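Uncharacterized protein AsbF (Bacillus anthracis, PDB 3DX5) catalyses the manganese-dependent dehydration of 3-dehydroshikimate to 3,4-dihydroxybenzoate, which supplies the catechol units of the siderophore petrobactin. Local coordinates at residues I67-L71 with K85-L89; L152-L156 with D185-L190; F199-S203 with T224-L229. One frame throughout, in Å; residues are numbered along the deposited sequence. Where two conformers were deposited one is given.

Contact 1: residues I67-L71 with K85-L89; sequences ISDYL and KCEQL. With DHB (3,4-dihydroxybenzoic acid), chain D.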
ATOM      1  N   ILE A  67      15.223  -0.342   9.625  1.00 10.09           N
ATOM      2  CA  ILE A  67      14.427  -0.764   8.483  1.00 11.40           C
ATOM      3  C   ILE A  67      13.278  -1.612   9.013  1.00 11.58           C
ATOM      4  O   ILE A  67      13.510  -2.580   9.769  1.00 11.40           O
ATOM      5  CB  ILE A  67      15.281  -1.565   7.493  1.00 10.69           C
ATOM      6  CG1 ILE A  67      16.331  -0.599   6.883  1.00 13.38           C
ATOM      7  CG2 ILE A  67      14.389  -2.180   6.433  1.00 11.60           C
ATOM      8  CD1 ILE A  67      17.485  -1.301   6.218  1.00 14.70           C
ATOM      9  N   SER A  68      12.055  -1.277   8.611  0.50 10.93           N
ATOM     10  CA  SER A  68      10.888  -1.931   9.178  0.50 10.69           C
ATOM     11  C   SER A  68      10.195  -2.842   8.171  0.50 11.03           C
ATOM     12  O   SER A  68       9.713  -2.400   7.124  0.50 10.61           O
ATOM     13  CB  SER A  68       9.948  -0.888   9.786  0.50 10.76           C
ATOM     14  OG  SER A  68      10.699  -0.079  10.676  0.50  7.72           O
ATOM     15  N   ASP A  69      10.180  -4.131   8.486  1.00 11.30           N
ATOM     16  CA  ASP A  69       9.738  -5.111   7.533  1.00 12.50           C
ATOM     17  C   ASP A  69       8.875  -6.157   8.221  1.00 12.78           C
ATOM     18  O   ASP A  69       8.253  -5.857   9.244  1.00 12.90           O
ATOM     19  CB  ASP A  69      10.954  -5.704   6.804  1.00 12.52           C
ATOM     20  CG  ASP A  69      10.623  -6.090   5.347  1.00 17.98           C
ATOM     21  OD1 ASP A  69      11.360  -5.653   4.432  1.00 21.55           O
ATOM     22  OD2 ASP A  69       9.626  -6.833   5.114  1.00 18.23           O
ATOM     23  N   TYR A  70       8.816  -7.360   7.653  1.00 12.37           N
ATOM     24  CA  TYR A  70       7.863  -8.403   8.048  1.00 14.32           C
ATOM     25  C   TYR A  70       8.580  -9.695   7.732  1.00 14.80           C
ATOM     26  O   TYR A  70       8.881  -9.961   6.575  1.00 14.78           O
ATOM     27  CB  TYR A  70       6.552  -8.316   7.194  1.00 14.52           C
ATOM     28  CG  TYR A  70       5.983  -6.894   7.092  1.00 17.28           C
ATOM     29  CD1 TYR A  70       5.031  -6.427   8.023  1.00 18.53           C
ATOM     30  CD2 TYR A  70       6.428  -5.996   6.085  1.00 16.26           C
ATOM     31  CE1 TYR A  70       4.538  -5.104   7.954  1.00 15.56           C
ATOM     32  CE2 TYR A  70       5.970  -4.685   6.044  1.00 15.60           C
ATOM     33  CZ  TYR A  70       5.022  -4.248   6.970  1.00 15.44           C
ATOM     34  OH  TYR A  70       4.543  -2.942   6.904  1.00 14.96           O
ATOM     35  N   LEU A  71       8.912 -10.486   8.737  1.00 14.90           N
ATOM     36  CA  LEU A  71       9.556 -11.769   8.450  1.00 15.37           C
ATOM     37  C   LEU A  71       8.585 -12.899   8.744  1.00 15.86           C
ATOM     38  O   LEU A  71       8.069 -12.997   9.834  1.00 15.83           O
ATOM     39  CB  LEU A  71      10.841 -11.928   9.254  1.00 14.86           C
ATOM     40  CG  LEU A  71      11.876 -10.833   8.992  1.00 15.92           C
ATOM     41  CD1 LEU A  71      13.002 -10.898  10.046  1.00 14.21           C
ATOM     42  CD2 LEU A  71      12.419 -10.977   7.533  1.00 15.00           C
ATOM     43  N   LYS A  85      15.618 -13.565   2.726  1.00 16.88           N
ATOM     44  CA  LYS A  85      15.165 -12.195   2.980  1.00 16.18           C
ATOM     45  C   LYS A  85      15.982 -11.536   4.108  1.00 15.47           C
ATOM     46  O   LYS A  85      16.383 -10.392   3.985  1.00 14.32           O
ATOM     47  CB  LYS A  85      13.666 -12.177   3.297  1.00 15.68           C
ATOM     48  CG  LYS A  85      13.088 -10.805   3.541  1.00 19.10           C
ATOM     49  CD  LYS A  85      11.561 -10.760   3.362  1.00 21.22           C
ATOM     50  CE  LYS A  85      11.094  -9.356   3.657  1.00 21.55           C
ATOM     51  NZ  LYS A  85       9.617  -9.216   3.918  1.00 24.31           N
ATOM     52  N   CYS A  86      16.266 -12.268   5.185  1.00 14.50           N
ATOM     53  CA  CYS A  86      17.129 -11.733   6.233  1.00 14.37           C
ATOM     54  C   CYS A  86      18.510 -11.363   5.702  1.00 13.87           C
ATOM     55  O   CYS A  86      19.054 -10.322   6.068  1.00 13.65           O
ATOM     56  CB  CYS A  86      17.275 -12.731   7.373  1.00 14.47           C
ATOM     57  SG  CYS A  86      15.762 -12.972   8.317  1.00 17.00           S
ATOM     58  N   GLU A  87      19.067 -12.202   4.837  1.00 12.61           N
ATOM     59  CA  GLU A  87      20.351 -11.919   4.262  1.00 14.02           C
ATOM     60  C   GLU A  87      20.310 -10.674   3.386  1.00 13.64           C
ATOM     61  O   GLU A  87      21.275  -9.921   3.363  1.00 13.31           O
ATOM     62  CB  GLU A  87      20.888 -13.129   3.481  1.00 15.00           C
ATOM     63  CG  GLU A  87      21.170 -14.347   4.392  1.00 19.47           C
ATOM     64  CD  GLU A  87      21.365 -15.663   3.617  1.00 26.96           C
ATOM     65  OE1 GLU A  87      21.307 -15.654   2.368  1.00 32.80           O
ATOM     66  OE2 GLU A  87      21.579 -16.717   4.253  1.00 29.10           O
ATOM     67  N   GLN A  88      19.209 -10.456   2.662  1.00 13.00           N
ATOM     68  CA  GLN A  88      19.088  -9.242   1.854  1.00 12.52           C
ATOM     69  C   GLN A  88      18.896  -7.979   2.753  1.00 12.04           C
ATOM     70  O   GLN A  88      19.488  -6.931   2.505  1.00 12.17           O
ATOM     71  CB  GLN A  88      17.978  -9.389   0.793  1.00 12.46           C
ATOM     72  CG  GLN A  88      17.686  -8.103  -0.049  1.00 12.87           C
ATOM     73  CD  GLN A  88      18.904  -7.576  -0.828  1.00 15.82           C
ATOM     74  OE1 GLN A  88      19.959  -8.250  -0.937  1.00 13.26           O
ATOM     75  NE2 GLN A  88      18.766  -6.369  -1.374  1.00 16.66           N
ATOM     76  N   LEU A  89      18.087  -8.093   3.798  1.00 11.18           N
ATOM     77  CA  LEU A  89      17.927  -7.023   4.765  1.00 10.84           C
ATOM     78  C   LEU A  89      19.242  -6.601   5.435  1.00 10.80           C
ATOM     79  O   LEU A  89      19.447  -5.409   5.667  1.00 12.42           O
ATOM     80  CB  LEU A  89      16.863  -7.366   5.817  1.00 10.16           C
ATOM     81  CG  LEU A  89      15.395  -7.320   5.374  1.00 12.14           C
ATOM     82  CD1 LEU A  89      14.523  -8.045   6.373  1.00  9.08           C
ATOM     83  CD2 LEU A  89      14.935  -5.878   5.229  1.00 14.22           C
TER
HETATM   84  C1  DHB D 289       2.053  -1.422  10.796  1.00 18.25           C
HETATM   85  C2  DHB D 289       2.433  -0.898  12.027  1.00 18.29           C
HETATM   86  C3  DHB D 289       1.467  -0.543  12.974  1.00 18.33           C
HETATM   87  O3  DHB D 289       1.762  -0.026  14.209  1.00 15.67           O
HETATM   88  C4  DHB D 289       0.056  -0.766  12.648  1.00 20.66           C
HETATM   89  O4  DHB D 289      -0.848  -0.419  13.591  1.00 20.45           O
HETATM   90  C5  DHB D 289      -0.311  -1.319  11.424  1.00 19.34           C
HETATM   91  C6  DHB D 289       0.704  -1.638  10.503  1.00 20.09           C
HETATM   92  C   DHB D 289       3.130  -1.776   9.783  1.00 18.97           C
HETATM   93  O1  DHB D 289       2.889  -2.285   8.684  1.00 18.58           O
HETATM   94  O2  DHB D 289       4.403  -1.510  10.066  1.00 18.36           O
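A single lysine ammonium, reaching from a barrel helix, ties together two consecutive residues just past the C-terminal end of a barrel strand. Lys85 NZ lies 2.7 Å from Asp69 OD2, a salt bridge, and donates a second hydrogen bond of 2.9 Å to Tyr70 O. The extended Lys85 chain, with all four chi angles in the t well, gives it the necessary length. These elements belong to a beta-alpha-beta unit of the TIM barrel: strand 64-68, helix 79-96 and strand 100-103. Asp69 follows the end of the first strand, where such barrels place their active sites.

Beside the polar cluster, towards Ile67 and Leu89, the packing is apolar. Leu89 has 78 Å² covered, the most of any residue here; its CD2 is 3.9 Å from Ile67 CG2, and its CD1 is 3.8 Å from Leu71 CD2. Leu71 CD1 also meets Cys86 SG at 3.9 Å, and helix 115-134 continues this layer, with Ile128 touching both Leu71 and Cys86.

The Tyr70 CA-to-CB bond points away from the helix; this substrate-binding residue has its ring in the pocket, in cation-pi contact with Arg102, which also binds substrate. Ala220 of the second subunit packs on Tyr70 and Lys85. Asp69 OD2 also accepts a 2.7 Å bond from Tyr70 N, while at the far end of that tyrosine the OH donates to O1 of the bound DHB at 2.5 Å.

Contact 2: residues L152-L156 with D185-L190; sequences LPSTL and DSFQQL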
ATOM      1  N   LEU A 152       1.432  -7.204  27.522  1.00 13.02           N
ATOM      2  CA  LEU A 152       2.695  -7.016  28.244  1.00 13.33           C
ATOM      3  C   LEU A 152       3.252  -8.337  28.858  1.00 12.83           C
ATOM      4  O   LEU A 152       4.406  -8.672  28.616  1.00 12.70           O
ATOM      5  CB  LEU A 152       2.593  -5.888  29.284  1.00 13.14           C
ATOM      6  CG  LEU A 152       3.824  -5.666  30.169  1.00 15.75           C
ATOM      7  CD1 LEU A 152       5.031  -5.260  29.285  1.00 13.70           C
ATOM      8  CD2 LEU A 152       3.539  -4.561  31.199  1.00 15.68           C
ATOM      9  N   PRO A 153       2.439  -9.095  29.616  1.00 13.10           N
ATOM     10  CA  PRO A 153       3.018 -10.371  30.128  1.00 13.46           C
ATOM     11  C   PRO A 153       3.483 -11.361  29.008  1.00 13.42           C
ATOM     12  O   PRO A 153       4.528 -12.015  29.156  1.00 13.13           O
ATOM     13  CB  PRO A 153       1.894 -10.975  30.993  1.00 13.51           C
ATOM     14  CG  PRO A 153       0.869  -9.828  31.195  1.00 14.06           C
ATOM     15  CD  PRO A 153       1.039  -8.895  30.038  1.00 13.69           C
ATOM     16  N   SER A 154       2.766 -11.436  27.886  1.00 12.31           N
ATOM     17  CA  SER A 154       3.193 -12.345  26.828  1.00 11.66           C
ATOM     18  C   SER A 154       4.508 -11.869  26.206  1.00 11.75           C
ATOM     19  O   SER A 154       5.396 -12.675  25.886  1.00 11.09           O
ATOM     20  CB  SER A 154       2.121 -12.517  25.759  1.00 11.26           C
ATOM     21  OG  SER A 154       2.612 -13.376  24.733  1.00 11.84           O
ATOM     22  N   THR A 155       4.649 -10.560  26.062  1.00 10.95           N
ATOM     23  CA  THR A 155       5.885 -10.001  25.508  1.00 11.42           C
ATOM     24  C   THR A 155       7.059 -10.302  26.429  1.00 11.65           C
ATOM     25  O   THR A 155       8.101 -10.754  25.980  1.00 11.01           O
ATOM     26  CB  THR A 155       5.744  -8.484  25.302  1.00 11.40           C
ATOM     27  OG1 THR A 155       4.671  -8.266  24.381  1.00 12.98           O
ATOM     28  CG2 THR A 155       7.062  -7.837  24.754  1.00  9.10           C
ATOM     29  N   LEU A 156       6.886 -10.047  27.724  1.00 12.30           N
ATOM     30  CA  LEU A 156       7.946 -10.341  28.679  1.00 12.67           C
ATOM     31  C   LEU A 156       8.302 -11.831  28.665  1.00 13.24           C
ATOM     32  O   LEU A 156       9.472 -12.200  28.673  1.00 12.71           O
ATOM     33  CB  LEU A 156       7.529  -9.926  30.089  1.00 12.84           C
ATOM     34  CG  LEU A 156       7.478  -8.406  30.280  1.00 13.64           C
ATOM     35  CD1 LEU A 156       6.738  -8.056  31.571  1.00 13.03           C
ATOM     36  CD2 LEU A 156       8.895  -7.845  30.260  1.00 11.87           C
ATOM     37  N   ASP A 185       4.154   2.217  32.878  1.00 15.87           N
ATOM     38  CA  ASP A 185       4.466   0.922  33.459  1.00 16.55           C
ATOM     39  C   ASP A 185       5.080  -0.120  32.447  1.00 15.50           C
ATOM     40  O   ASP A 185       6.074  -0.850  32.779  1.00 14.74           O
ATOM     41  CB  ASP A 185       3.231   0.404  34.181  1.00 17.98           C
ATOM     42  CG  ASP A 185       3.463  -0.922  34.821  1.00 23.74           C
ATOM     43  OD1 ASP A 185       4.426  -1.052  35.626  1.00 29.38           O
ATOM     44  OD2 ASP A 185       2.693  -1.851  34.496  1.00 31.04           O
ATOM     45  N   SER A 186       4.526  -0.167  31.234  0.50 14.13           N
ATOM     46  CA  SER A 186       5.057  -1.041  30.177  0.50 13.19           C
ATOM     47  C   SER A 186       6.458  -0.613  29.747  0.50 13.11           C
ATOM     48  O   SER A 186       7.332  -1.452  29.524  0.50 13.04           O
ATOM     49  CB  SER A 186       4.129  -1.068  28.962  0.50 13.16           C
ATOM     50  OG  SER A 186       2.790  -1.271  29.358  0.50 10.93           O
ATOM     51  N   PHE A 187       6.685   0.697  29.662  1.00 12.44           N
ATOM     52  CA  PHE A 187       8.012   1.197  29.375  1.00 11.83           C
ATOM     53  C   PHE A 187       8.989   0.720  30.460  1.00 11.16           C
ATOM     54  O   PHE A 187      10.096   0.249  30.138  1.00 10.90           O
ATOM     55  CB  PHE A 187       8.045   2.719  29.269  1.00 11.21           C
ATOM     56  CG  PHE A 187       9.416   3.279  29.400  1.00 12.44           C
ATOM     57  CD1 PHE A 187      10.327   3.157  28.351  1.00 12.85           C
ATOM     58  CD2 PHE A 187       9.833   3.861  30.593  1.00 12.23           C
ATOM     59  CE1 PHE A 187      11.620   3.636  28.471  1.00 14.34           C
ATOM     60  CE2 PHE A 187      11.136   4.339  30.734  1.00 11.26           C
ATOM     61  CZ  PHE A 187      12.025   4.236  29.675  1.00 13.43           C
ATOM     62  N   GLN A 188       8.581   0.815  31.731  1.00 10.52           N
ATOM     63  CA  GLN A 188       9.498   0.540  32.824  1.00 11.30           C
ATOM     64  C   GLN A 188       9.836  -0.947  32.839  1.00 12.20           C
ATOM     65  O   GLN A 188      10.999  -1.320  33.080  1.00 11.97           O
ATOM     66  CB  GLN A 188       8.964   0.999  34.201  1.00 11.10           C
ATOM     67  CG  GLN A 188       8.960   2.539  34.355  1.00 10.22           C
ATOM     68  CD  GLN A 188       8.156   3.037  35.545  1.00 12.84           C
ATOM     69  OE1 GLN A 188       7.488   2.265  36.237  1.00 12.36           O
ATOM     70  NE2 GLN A 188       8.211   4.343  35.781  1.00 11.26           N
ATOM     71  N   GLN A 189       8.845  -1.782  32.534  1.00 11.54           N
ATOM     72  CA  GLN A 189       9.048  -3.221  32.551  1.00 11.91           C
ATOM     73  C   GLN A 189       9.816  -3.691  31.353  1.00 11.79           C
ATOM     74  O   GLN A 189      10.587  -4.630  31.474  1.00 12.67           O
ATOM     75  CB  GLN A 189       7.721  -3.985  32.656  1.00 12.31           C
ATOM     76  CG  GLN A 189       7.121  -3.899  34.064  1.00 14.28           C
ATOM     77  CD  GLN A 189       5.864  -4.722  34.188  1.00 19.76           C
ATOM     78  OE1 GLN A 189       5.893  -5.937  34.027  1.00 21.40           O
ATOM     79  NE2 GLN A 189       4.744  -4.065  34.502  1.00 19.96           N
ATOM     80  N   LEU A 190       9.614  -3.053  30.203  1.00 10.99           N
ATOM     81  CA  LEU A 190      10.292  -3.464  28.963  1.00 11.26           C
ATOM     82  C   LEU A 190      11.628  -2.759  28.699  1.00 11.58           C
ATOM     83  O   LEU A 190      12.342  -3.140  27.759  1.00 10.46           O
ATOM     84  CB  LEU A 190       9.378  -3.298  27.738  1.00 11.68           C
ATOM     85  CG  LEU A 190       8.200  -4.290  27.644  1.00 11.64           C
ATOM     86  CD1 LEU A 190       7.164  -3.742  26.674  1.00 10.93           C
ATOM     87  CD2 LEU A 190       8.719  -5.676  27.221  1.00 10.59           C
TER
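Leu152 dominates this helix-to-helix interface: 86 Å² of its surface is covered, and its side chain sits as a knob in the hole formed by Asp185, Ser186, Gln189 and Leu190. The distances bear this out, with Leu152 CD1 3.7 Å from Leu190 CD1, and Leu152 CD2 3.8 Å from Ser186 OG and 3.6 Å from Gln189 NE2. Ser186 OG is hydrogen-bonded to the carbonyl O of Asp182, just before the helix, so its approach to the leucine is packing.

Leu190, with 60 Å² covered, is the apolar counterpart. Leu190 CD2 is 3.7 Å from Leu156 CD2 and equally 3.7 Å from Thr155 CG2. Leu156 contributes 51 Å², and its CD1 also lies against the Gln189 amide, 3.4 Å from OE1. Towards the barrel wall, Leu190 touches Leu171 and Thr155 touches Ile169, both on strand 167-172.

The two helical segments run nearly parallel, 11° apart with axes 11.0 Å from each other at closest approach. CA register agrees: Leu152 pairs with Ser186 at 6.7 Å and Leu156 with Leu190 at 7.3 Å. Near-parallel neighbours packed outside an intervening beta strand are characteristic of the outer helical layer of a TIM barrel.

Contact 3: residues F199-S203 with T224-L229; sequences FKNIS and TGMVPL. With DHB (3,4-dihydroxybenzoic acid), chain D.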
ATOM      1  N   PHE A 199       5.077   6.281  18.103  1.00 10.59           N
ATOM      2  CA  PHE A 199       4.123   7.163  18.751  1.00 10.18           C
ATOM      3  C   PHE A 199       2.953   7.396  17.784  1.00 10.76           C
ATOM      4  O   PHE A 199       3.140   7.988  16.715  1.00  9.50           O
ATOM      5  CB  PHE A 199       4.751   8.553  18.999  1.00  9.83           C
ATOM      6  CG  PHE A 199       5.713   8.644  20.190  1.00 11.32           C
ATOM      7  CD1 PHE A 199       6.116   7.520  20.906  1.00 11.21           C
ATOM      8  CD2 PHE A 199       6.267   9.874  20.530  1.00 11.14           C
ATOM      9  CE1 PHE A 199       7.016   7.632  21.980  1.00 11.54           C
ATOM     10  CE2 PHE A 199       7.162  10.007  21.600  1.00 12.54           C
ATOM     11  CZ  PHE A 199       7.537   8.878  22.333  1.00 11.77           C
ATOM     12  N   LYS A 200       1.748   6.968  18.144  1.00 10.56           N
ATOM     13  CA  LYS A 200       0.565   7.392  17.383  1.00 10.65           C
ATOM     14  C   LYS A 200      -0.591   7.425  18.377  1.00 11.00           C
ATOM     15  O   LYS A 200      -0.464   6.899  19.489  1.00 10.42           O
ATOM     16  CB  LYS A 200       0.292   6.481  16.147  1.00  9.92           C
ATOM     17  CG  LYS A 200       0.078   4.959  16.456  1.00 11.10           C
ATOM     18  CD  LYS A 200      -0.288   4.206  15.153  1.00  7.95           C
ATOM     19  CE  LYS A 200      -0.570   2.706  15.394  1.00 12.28           C
ATOM     20  NZ  LYS A 200       0.646   1.964  15.885  1.00  8.58           N
ATOM     21  N   ASN A 201      -1.719   8.019  18.003  1.00 10.30           N
ATOM     22  CA  ASN A 201      -2.825   8.158  18.956  1.00 11.48           C
ATOM     23  C   ASN A 201      -4.151   7.961  18.253  1.00 12.14           C
ATOM     24  O   ASN A 201      -4.218   7.983  17.016  1.00 12.32           O
ATOM     25  CB  ASN A 201      -2.789   9.537  19.650  1.00 10.42           C
ATOM     26  CG  ASN A 201      -3.288   9.470  21.096  1.00 11.52           C
ATOM     27  OD1 ASN A 201      -3.959   8.497  21.489  1.00 11.88           O
ATOM     28  ND2 ASN A 201      -2.955  10.491  21.897  1.00  6.40           N
ATOM     29  N   ILE A 202      -5.221   7.815  19.022  1.00 12.59           N
ATOM     30  CA  ILE A 202      -6.534   7.593  18.429  1.00 12.48           C
ATOM     31  C   ILE A 202      -7.506   8.437  19.243  1.00 13.52           C
ATOM     32  O   ILE A 202      -7.252   8.672  20.448  1.00 12.97           O
ATOM     33  CB  ILE A 202      -6.897   6.078  18.458  1.00 12.66           C
ATOM     34  CG1 ILE A 202      -8.079   5.776  17.562  1.00 13.36           C
ATOM     35  CG2 ILE A 202      -7.216   5.577  19.895  1.00 10.04           C
ATOM     36  CD1 ILE A 202      -7.717   5.719  16.085  1.00 17.82           C
ATOM     37  N   SER A 203      -8.607   8.901  18.646  1.00 13.40           N
ATOM     38  CA  SER A 203      -9.525   9.764  19.443  1.00 14.62           C
ATOM     39  C   SER A 203     -10.309   8.974  20.489  1.00 15.13           C
ATOM     40  O   SER A 203     -10.698   9.519  21.518  1.00 16.45           O
ATOM     41  CB  SER A 203     -10.501  10.550  18.555  1.00 14.53           C
ATOM     42  OG  SER A 203     -11.299   9.627  17.821  1.00 16.42           O
ATOM     43  N   THR A 224     -10.734   7.476  10.151  1.00 13.08           N
ATOM     44  CA  THR A 224     -11.503   8.084  11.255  1.00 14.58           C
ATOM     45  C   THR A 224     -10.895   7.754  12.601  1.00 14.50           C
ATOM     46  O   THR A 224     -10.522   6.603  12.853  1.00 15.50           O
ATOM     47  CB  THR A 224     -12.966   7.601  11.242  1.00 15.02           C
ATOM     48  OG1 THR A 224     -13.547   8.023  10.025  1.00 15.64           O
ATOM     49  CG2 THR A 224     -13.824   8.192  12.398  1.00 16.24           C
ATOM     50  N   GLY A 225     -10.753   8.768  13.449  1.00 13.66           N
ATOM     51  CA  GLY A 225     -10.230   8.546  14.811  1.00 13.27           C
ATOM     52  C   GLY A 225      -8.721   8.699  14.919  1.00 12.96           C
ATOM     53  O   GLY A 225      -8.212   8.847  16.012  1.00 13.32           O
HETATM   54  N   MSE A 226      -7.990   8.655  13.800  1.00 12.34           N
HETATM   55  CA  MSE A 226      -6.537   8.897  13.849  1.00 11.96           C
HETATM   56  C   MSE A 226      -6.268  10.386  14.131  1.00 11.99           C
HETATM   57  O   MSE A 226      -6.743  11.230  13.398  1.00 11.85           O
HETATM   58  CB  MSE A 226      -5.856   8.477  12.531  1.00 12.05           C
HETATM   59  CG  MSE A 226      -5.987   6.973  12.171  1.00 10.93           C
HETATM   60 SE   MSE A 226      -4.913   6.622  10.613  0.85  9.67          SE
HETATM   61  CE  MSE A 226      -5.499   4.776  10.222  1.00  9.17           C
ATOM     62  N   VAL A 227      -5.507  10.701  15.176  1.00 11.72           N
ATOM     63  CA  VAL A 227      -5.353  12.100  15.602  1.00 12.60           C
ATOM     64  C   VAL A 227      -3.926  12.415  16.042  1.00 12.74           C
ATOM     65  O   VAL A 227      -3.190  11.512  16.425  1.00 13.04           O
ATOM     66  CB  VAL A 227      -6.324  12.492  16.780  1.00 12.35           C
ATOM     67  CG1 VAL A 227      -7.788  12.516  16.313  1.00 13.99           C
ATOM     68  CG2 VAL A 227      -6.115  11.578  18.019  1.00 10.13           C
ATOM     69  N   PRO A 228      -3.532  13.710  16.013  1.00 13.58           N
ATOM     70  CA  PRO A 228      -2.185  14.056  16.527  1.00 14.26           C
ATOM     71  C   PRO A 228      -1.985  13.579  17.971  1.00 14.40           C
ATOM     72  O   PRO A 228      -2.978  13.365  18.711  1.00 14.27           O
ATOM     73  CB  PRO A 228      -2.167  15.598  16.458  1.00 15.10           C
ATOM     74  CG  PRO A 228      -3.042  15.909  15.226  1.00 14.29           C
ATOM     75  CD  PRO A 228      -4.181  14.860  15.338  1.00 14.04           C
ATOM     76  N   LEU A 229      -0.724  13.446  18.380  1.00 14.51           N
ATOM     77  CA  LEU A 229      -0.385  12.879  19.689  1.00 14.67           C
ATOM     78  C   LEU A 229      -1.087  13.509  20.887  1.00 14.76           C
ATOM     79  O   LEU A 229      -1.493  12.786  21.814  1.00 14.21           O
ATOM     80  CB  LEU A 229       1.132  12.934  19.935  1.00 14.27           C
ATOM     81  CG  LEU A 229       2.008  12.149  18.942  1.00 15.17           C
ATOM     82  CD1 LEU A 229       3.450  12.202  19.454  1.00 13.67           C
ATOM     83  CD2 LEU A 229       1.524  10.693  18.812  1.00 12.06           C
TER
HETATM   84  C1  DHB D 289       2.053  -1.422  10.796  1.00 18.25           C
HETATM   85  C2  DHB D 289       2.433  -0.898  12.027  1.00 18.29           C
HETATM   86  C3  DHB D 289       1.467  -0.543  12.974  1.00 18.33           C
HETATM   87  O3  DHB D 289       1.762  -0.026  14.209  1.00 15.67           O
HETATM   88  C4  DHB D 289       0.056  -0.766  12.648  1.00 20.66           C
HETATM   89  O4  DHB D 289      -0.848  -0.419  13.591  1.00 20.45           O
HETATM   90  C5  DHB D 289      -0.311  -1.319  11.424  1.00 19.34           C
HETATM   91  C6  DHB D 289       0.704  -1.638  10.503  1.00 20.09           C
HETATM   92  C   DHB D 289       3.130  -1.776   9.783  1.00 18.97           C
HETATM   93  O1  DHB D 289       2.889  -2.285   8.684  1.00 18.58           O
HETATM   94  O2  DHB D 289       4.403  -1.510  10.066  1.00 18.36           O
HETATM   95  O   HOH W   1      -1.198   9.849  15.777  1.00 14.82           O
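The two segments meet in a brief, weakly bonded antiparallel pairing, their end-to-end directions 131° apart. Ile202 and Met226, present as selenomethionine, form a non-hydrogen-bonded pair with CA atoms 4.8 Å apart, and next to it Ser203 N donates to Gly225 O at 2.7 Å with an N-H...O angle of 143°. The same carbonyl receives a CA-H...O contact, Ile202 CA to Gly225 O, of 3.2 Å. At Asn201 and Val227 the backbones are looser, their CA atoms 5.8 Å apart, and a water bridges them: it accepts from Asn201 N at 2.9 Å and donates to Val227 O at 2.7 Å. Gly225 has phi 92° and psi -17°; a CB there would jam against the preceding carbonyl and lie 3.3 Å from Ile202 CD1.

Asn201 also holds the Leu229 end. Asn201 ND2 donates to Leu229 O at 2.7 Å and also to Val234 O, while Asn201 OD1 accepts from Ile202 N at 2.9 Å. Leu229, with 96 Å² covered, lays CD2 3.7 Å from Lys200 CA and CD1 3.8 Å from Phe199 CD2. Val227 packs its CG2 3.6 Å from Ile202 C.

Lys200 points its CA-to-CB bond away from 224-229 and into the pocket. Lys200 NZ donates to DHB O3 at 2.8 Å, and also engages Asp172 and Glu253, both manganese ligands. Strand 194-202, followed by a long excursion that folds back on the strand's end, thus places a ligand-binding lysine at the C-terminal mouth of the TIM barrel, where the metal and DHB are bound.

Contacts 1 and 3 lie on opposite sides of the chain's centre, their centres 28 Å apart and their nearest atoms about 11 Å apart, yet both reach the same barrel sheet and the same ligand. They hold two different groups of DHB: Tyr70 of contact 1 binds the carboxyl oxygen O1, Lys200 of contact 3 the C3 hydroxyl oxygen O3. Contact 2 stands back in the helical shell; the Thr155 side chain is about 13 Å from both DHB and manganese, nearest atoms considered. Its helix 183-190 leads directly into strand 194-202 of contact 3, whose centre is 22 Å from that of contact 2, against 25 Å between the centres of contacts 1 and 2.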